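6-phospho-alpha-glucosidase (Merdibacter massiliensis, PDB 6VC6) probably hydrolyses 6-phosphorylated alpha-glucosides to release glucose 6-phosphate, using NAD and a divalent manganese ion as family 4 glycosidases do. Local coordinates at residues G18-F23 with Q46-F51; N350-A355 with Q386-E391. One frame throughout, in Å; residues are numbered along the deposited sequence.

Contact 1: residues G18-F23 with Q46-F51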
loop_
_atom_site.group_PDB
_atom_site.type_symbol
_atom_site.label_atom_id
_atom_site.label_comp_id
_atom_site.label_asym_id
_atom_site.label_seq_id
_atom_site.Cartn_x
_atom_site.Cartn_y
_atom_site.Cartn_z
ATOM N N GLY A 18 -5.644 15.133 0.555
ATOM C CA GLY A 18 -4.771 15.108 -0.607
ATOM C C GLY A 18 -5.466 14.606 -1.856
ATOM O O GLY A 18 -5.104 14.990 -2.972
ATOM N N PHE A 19 -6.473 13.744 -1.691
ATOM C CA PHE A 19 -7.241 13.275 -2.840
ATOM C C PHE A 19 -8.180 14.359 -3.354
ATOM O O PHE A 19 -8.318 14.542 -4.570
ATOM C CB PHE A 19 -8.028 12.020 -2.468
ATOM C CG PHE A 19 -7.275 10.742 -2.693
ATOM C CD1 PHE A 19 -6.552 10.158 -1.666
ATOM C CD2 PHE A 19 -7.292 10.120 -3.931
ATOM C CE1 PHE A 19 -5.859 8.980 -1.870
ATOM C CE2 PHE A 19 -6.601 8.941 -4.141
ATOM C CZ PHE A 19 -5.884 8.371 -3.108
ATOM N N LEU A 20 -8.837 15.084 -2.444
ATOM C CA LEU A 20 -9.775 16.122 -2.859
ATOM C C LEU A 20 -9.066 17.238 -3.616
ATOM O O LEU A 20 -9.617 17.798 -4.572
ATOM C CB LEU A 20 -10.511 16.682 -1.642
ATOM C CG LEU A 20 -11.179 15.664 -0.715
ATOM C CD1 LEU A 20 -11.915 16.371 0.413
ATOM C CD2 LEU A 20 -12.124 14.763 -1.494
ATOM N N LYS A 21 -7.843 17.577 -3.201
ATOM C CA LYS A 21 -7.084 18.599 -3.914
ATOM C C LYS A 21 -6.545 18.072 -5.237
ATOM O O LYS A 21 -6.384 18.844 -6.190
ATOM C CB LYS A 21 -5.943 19.111 -3.034
ATOM C CG LYS A 21 -6.408 19.930 -1.840
ATOM C CD LYS A 21 -5.613 19.592 -0.588
ATOM C CE LYS A 21 -4.531 20.623 -0.320
ATOM N NZ LYS A 21 -4.076 20.584 1.098
ATOM N N SER A 22 -6.262 16.770 -5.318
ATOM C CA SER A 22 -5.804 16.190 -6.576
ATOM C C SER A 22 -6.935 16.121 -7.593
ATOM O O SER A 22 -6.720 16.368 -8.786
ATOM C CB SER A 22 -5.214 14.803 -6.331
ATOM O OG SER A 22 -4.017 14.880 -5.578
ATOM N N PHE A 23 -8.148 15.782 -7.142
ATOM C CA PHE A 23 -9.300 15.762 -8.038
ATOM C C PHE A 23 -9.531 17.123 -8.681
ATOM O O PHE A 23 -10.014 17.201 -9.817
ATOM C CB PHE A 23 -10.553 15.323 -7.278
ATOM C CG PHE A 23 -10.575 13.860 -6.932
ATOM C CD1 PHE A 23 -10.073 12.917 -7.811
ATOM C CD2 PHE A 23 -11.106 13.430 -5.726
ATOM C CE1 PHE A 23 -10.099 11.569 -7.496
ATOM C CE2 PHE A 23 -11.133 12.085 -5.404
ATOM C CZ PHE A 23 -10.628 11.155 -6.290
ATOM N N GLN A 46 -16.139 13.826 9.382
ATOM C CA GLN A 46 -16.890 15.073 9.241
ATOM C C GLN A 46 -16.012 16.281 8.932
ATOM O O GLN A 46 -16.340 17.021 7.987
ATOM C CB GLN A 46 -17.737 15.305 10.496
ATOM C CG GLN A 46 -18.597 16.555 10.433
ATOM C CD GLN A 46 -19.219 16.901 11.770
ATOM O OE1 GLN A 46 -18.868 17.905 12.389
ATOM N NE2 GLN A 46 -20.149 16.068 12.223
ATOM N N PRO A 47 -14.921 16.559 9.659
ATOM C CA PRO A 47 -14.114 17.739 9.304
ATOM C C PRO A 47 -13.461 17.632 7.939
ATOM O O PRO A 47 -13.188 18.661 7.308
ATOM C CB PRO A 47 -13.071 17.804 10.429
ATOM C CG PRO A 47 -12.983 16.416 10.941
ATOM C CD PRO A 47 -14.372 15.869 10.842
ATOM N N ILE A 48 -13.201 16.415 7.460
ATOM C CA ILE A 48 -12.657 16.253 6.116
ATOM C C ILE A 48 -13.730 16.536 5.073
ATOM O O ILE A 48 -13.464 17.166 4.042
ATOM C CB ILE A 48 -12.054 14.846 5.956
ATOM C CG1 ILE A 48 -10.771 14.726 6.781
ATOM C CG2 ILE A 48 -11.778 14.540 4.493
ATOM C CD1 ILE A 48 -10.378 13.303 7.095
ATOM N N GLY A 49 -14.962 16.090 5.329
ATOM C CA GLY A 49 -16.039 16.340 4.386
ATOM C C GLY A 49 -16.442 17.801 4.324
ATOM O O GLY A 49 -16.750 18.323 3.250
ATOM N N GLU A 50 -16.453 18.480 5.474
ATOM C CA GLU A 50 -16.766 19.905 5.479
ATOM C C GLU A 50 -15.671 20.718 4.799
ATOM O O GLU A 50 -15.962 21.741 4.168
ATOM C CB GLU A 50 -16.986 20.394 6.909
ATOM C CG GLU A 50 -18.199 19.780 7.590
ATOM C CD GLU A 50 -19.499 20.124 6.889
ATOM O OE1 GLU A 50 -19.621 21.258 6.376
ATOM O OE2 GLU A 50 -20.400 19.261 6.848
ATOM N N PHE A 51 -14.415 20.283 4.916
ATOM C CA PHE A 51 -13.341 20.925 4.166
ATOM C C PHE A 51 -13.535 20.735 2.668
ATOM O O PHE A 51 -13.278 21.652 1.879
ATOM C CB PHE A 51 -11.986 20.369 4.608
ATOM C CG PHE A 51 -10.878 20.607 3.619
ATOM C CD1 PHE A 51 -10.469 19.601 2.758
ATOM C CD2 PHE A 51 -10.244 21.836 3.553
ATOM C CE1 PHE A 51 -9.452 19.818 1.847
ATOM C CE2 PHE A 51 -9.225 22.059 2.646
ATOM C CZ PHE A 51 -8.829 21.049 1.791
#

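Contact 2: residues N350-A355 with Q386-E391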
loop_
_atom_site.group_PDB
_atom_site.type_symbol
_atom_site.label_atom_id
_atom_site.label_comp_id
_atom_site.label_asym_id
_atom_site.label_seq_id
_atom_site.Cartn_x
_atom_site.Cartn_y
_atom_site.Cartn_z
ATOM N N ASN A 350 9.318 -19.756 -11.817
ATOM C CA ASN A 350 9.656 -20.767 -10.824
ATOM C C ASN A 350 8.966 -20.534 -9.482
ATOM O O ASN A 350 9.446 -21.021 -8.453
ATOM C CB ASN A 350 11.172 -20.851 -10.639
ATOM C CG ASN A 350 11.814 -19.494 -10.439
ATOM O OD1 ASN A 350 11.174 -18.457 -10.609
ATOM N ND2 ASN A 350 13.094 -19.495 -10.083
HETATM N N MSE A 351 7.854 -19.806 -9.472
HETATM C CA MSE A 351 7.021 -19.696 -8.279
HETATM C C MSE A 351 5.623 -20.221 -8.591
HETATM O O MSE A 351 5.248 -20.338 -9.759
HETATM C CB MSE A 351 6.964 -18.250 -7.778
HETATM C CG MSE A 351 8.142 -17.868 -6.889
HETATM SE SE MSE A 351 8.112 -16.012 -6.279
HETATM C CE MSE A 351 6.521 -16.084 -5.155
ATOM N N GLN A 352 4.858 -20.543 -7.549
ATOM C CA GLN A 352 3.569 -21.194 -7.738
ATOM C C GLN A 352 2.594 -20.276 -8.473
ATOM O O GLN A 352 2.725 -19.048 -8.470
ATOM C CB GLN A 352 2.980 -21.622 -6.394
ATOM C CG GLN A 352 2.845 -20.502 -5.379
ATOM C CD GLN A 352 2.790 -21.018 -3.954
ATOM O OE1 GLN A 352 3.815 -21.135 -3.284
ATOM N NE2 GLN A 352 1.588 -21.333 -3.486
ATOM N N ASP A 353 1.597 -20.900 -9.106
ATOM C CA ASP A 353 0.669 -20.163 -9.958
ATOM C C ASP A 353 -0.169 -19.173 -9.158
ATOM O O ASP A 353 -0.403 -18.044 -9.605
ATOM C CB ASP A 353 -0.244 -21.136 -10.708
ATOM C CG ASP A 353 0.462 -21.843 -11.848
ATOM O OD1 ASP A 353 -0.107 -22.819 -12.382
ATOM O OD2 ASP A 353 1.581 -21.427 -12.213
ATOM N N ASP A 354 -0.634 -19.575 -7.975
ATOM C CA ASP A 354 -1.608 -18.797 -7.219
ATOM C C ASP A 354 -0.966 -17.783 -6.275
ATOM O O ASP A 354 -1.592 -17.394 -5.283
ATOM C CB ASP A 354 -2.538 -19.731 -6.437
ATOM C CG ASP A 354 -1.793 -20.623 -5.458
ATOM O OD1 ASP A 354 -0.554 -20.512 -5.353
ATOM O OD2 ASP A 354 -2.455 -21.444 -4.789
ATOM N N ALA A 355 0.256 -17.344 -6.559
ATOM C CA ALA A 355 0.905 -16.321 -5.754
ATOM C C ALA A 355 0.547 -14.937 -6.278
ATOM O O ALA A 355 0.560 -14.695 -7.488
ATOM C CB ALA A 355 2.423 -16.503 -5.759
ATOM N N GLN A 386 9.635 -18.064 0.931
ATOM C CA GLN A 386 9.449 -18.052 2.379
ATOM C C GLN A 386 8.377 -17.049 2.787
ATOM O O GLN A 386 7.536 -17.341 3.645
ATOM C CB GLN A 386 10.771 -17.735 3.080
ATOM C CG GLN A 386 10.632 -17.493 4.578
ATOM C CD GLN A 386 11.921 -17.022 5.223
ATOM O OE1 GLN A 386 12.836 -16.554 4.545
ATOM N NE2 GLN A 386 12.000 -17.144 6.543
ATOM N N GLN A 387 8.386 -15.863 2.174
ATOM C CA GLN A 387 7.432 -14.828 2.555
ATOM C C GLN A 387 6.031 -15.154 2.052
ATOM O O GLN A 387 5.050 -15.027 2.795
ATOM C CB GLN A 387 7.895 -13.469 2.028
ATOM C CG GLN A 387 6.917 -12.335 2.296
ATOM C CD GLN A 387 6.769 -12.021 3.774
ATOM O OE1 GLN A 387 7.645 -12.337 4.580
ATOM N NE2 GLN A 387 5.656 -11.393 4.135
ATOM N N VAL A 388 5.915 -15.577 0.790
ATOM C CA VAL A 388 4.596 -15.863 0.232
ATOM C C VAL A 388 3.971 -17.074 0.915
ATOM O O VAL A 388 2.740 -17.191 0.979
ATOM C CB VAL A 388 4.682 -16.047 -1.296
ATOM C CG1 VAL A 388 5.247 -17.415 -1.652
ATOM C CG2 VAL A 388 3.315 -15.845 -1.933
ATOM N N SER A 389 4.792 -17.983 1.446
ATOM C CA SER A 389 4.249 -19.099 2.213
ATOM C C SER A 389 3.713 -18.626 3.556
ATOM O O SER A 389 2.668 -19.100 4.015
ATOM C CB SER A 389 5.317 -20.175 2.409
ATOM O OG SER A 389 5.817 -20.634 1.166
ATOM N N SER A 390 4.415 -17.690 4.198
ATOM C CA SER A 390 3.937 -17.141 5.463
ATOM C C SER A 390 2.631 -16.380 5.272
ATOM O O SER A 390 1.722 -16.473 6.105
ATOM C CB SER A 390 5.004 -16.235 6.078
ATOM O OG SER A 390 4.548 -15.653 7.285
ATOM N N GLU A 391 2.516 -15.626 4.177
ATOM C CA GLU A 391 1.284 -14.890 3.912
ATOM C C GLU A 391 0.124 -15.835 3.629
ATOM O O GLU A 391 -0.993 -15.617 4.114
ATOM C CB GLU A 391 1.489 -13.926 2.744
ATOM C CG GLU A 391 2.607 -12.918 2.953
ATOM C CD GLU A 391 2.868 -12.082 1.714
ATOM O OE1 GLU A 391 2.317 -12.418 0.645
ATOM O OE2 GLU A 391 3.626 -11.093 1.807
#

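Contact 1: residues G18-F23 with Q46-F51
In the Rossmann-type, NAD-binding part of the chain, L20 of helix 16-25 reaches across to I48 and F51 of helix 42-59. The two helices run nearly parallel, their local axes crossing at -16° and 11.1 Å apart, so side chains bridge a fairly wide gap. L20 and F51 share the bulk of the contact, L20 through its methyl CD1. Its chi2 of -178° extends CD1 away from the helix, bringing CD1 to 4.0 Å from the backbone O of I48. The same L20 CD1 approaches F51 CD1 obliquely at 4.2 Å and stands 4.5 Å from I48 CG2. K21 comes to the ring differently: its CD lies at the ring edge, near the plane, 4.3 Å from F51 CZ, while its NZ makes a long, weak ion pair with E298. C299 and V302 of helix 291-305 also touch F51. Within helix 16-25, G18 O accepts both the S22 N-H and the S22 hydroxyl, with S22 OG at 2.8 Å. L20 also packs on L35 of strand 32-38, and the I48 side chain lies about 6 Å from NAD. Two near-parallel helices joined through a strand of a parallel sheet are typical of the right-handed beta-alpha-beta crossovers of a Rossmann fold.

Contact 2: residues N350-A355 with Q386-E391
The flat amide of Q352 has V388 CG1 over one face, on the side of its oxygen, with Q352 OE1 4.3 Å from V388 CG1. At the amide's N-H edge sits the carboxylate of D354: Q352 NE2 gives a hydrogen bond of 3.0 Å to D354 OD1, only 7° out of the amide plane and received on the syn lone pair. That bond fixes the rotation of the amide, although Q352 itself is exposed. Within the helix, the Q387 amide is pinned in a comparable way: its NE2 donates to E391 OE2, one turn on, at 3.1 Å and 167°. Here the carboxylate is met on its anti side, with the donor tilted out of its plane.

The apolar part of the contact centres on V388, whose two methyls meet M351 and A355. The segment 350-355 belongs to the connection between the adjacent antiparallel strands 336-343 and 356-364, and Q352 to A355 form a type I beta turn in it; V388 on helix 378-400 fits against this turn. M351, a selenomethionine, bends at chi3 (66°) and brings CE tip to tip with V388 CG1 at 4.0 Å. The other branch, V388 CG2, stands anti to the backbone N and meets the methyl of the turn's last residue, A355 CB, also at 4.0 Å. L381 and V385, earlier on the same helix, extend the apolar patch around M351. Beyond V388, K392 NZ hydrogen-bonds D354 O, tying the turn's backbone to the helix.

In the fold
Contact 1 comes first along the chain and closes before contact 2 opens. Their centres are 38 Å apart, on opposite sides of the chain's centre, and the nearest atoms remain about 22 Å from each other. What joins them is the mixed central sheet. Contact 1 packs beside its parallel part, where helices 16-25 and 42-59 come before and after strand 32-38 in the chain; contact 2 sits on the connection between the antiparallel strands 336-343 and 356-364 near the other margin, against helix 378-400 of the C-terminal domain. One sheet thus extends from the parallel, Rossmann-type strands of the N-terminal region to the antiparallel strands contributed by the C-terminal one.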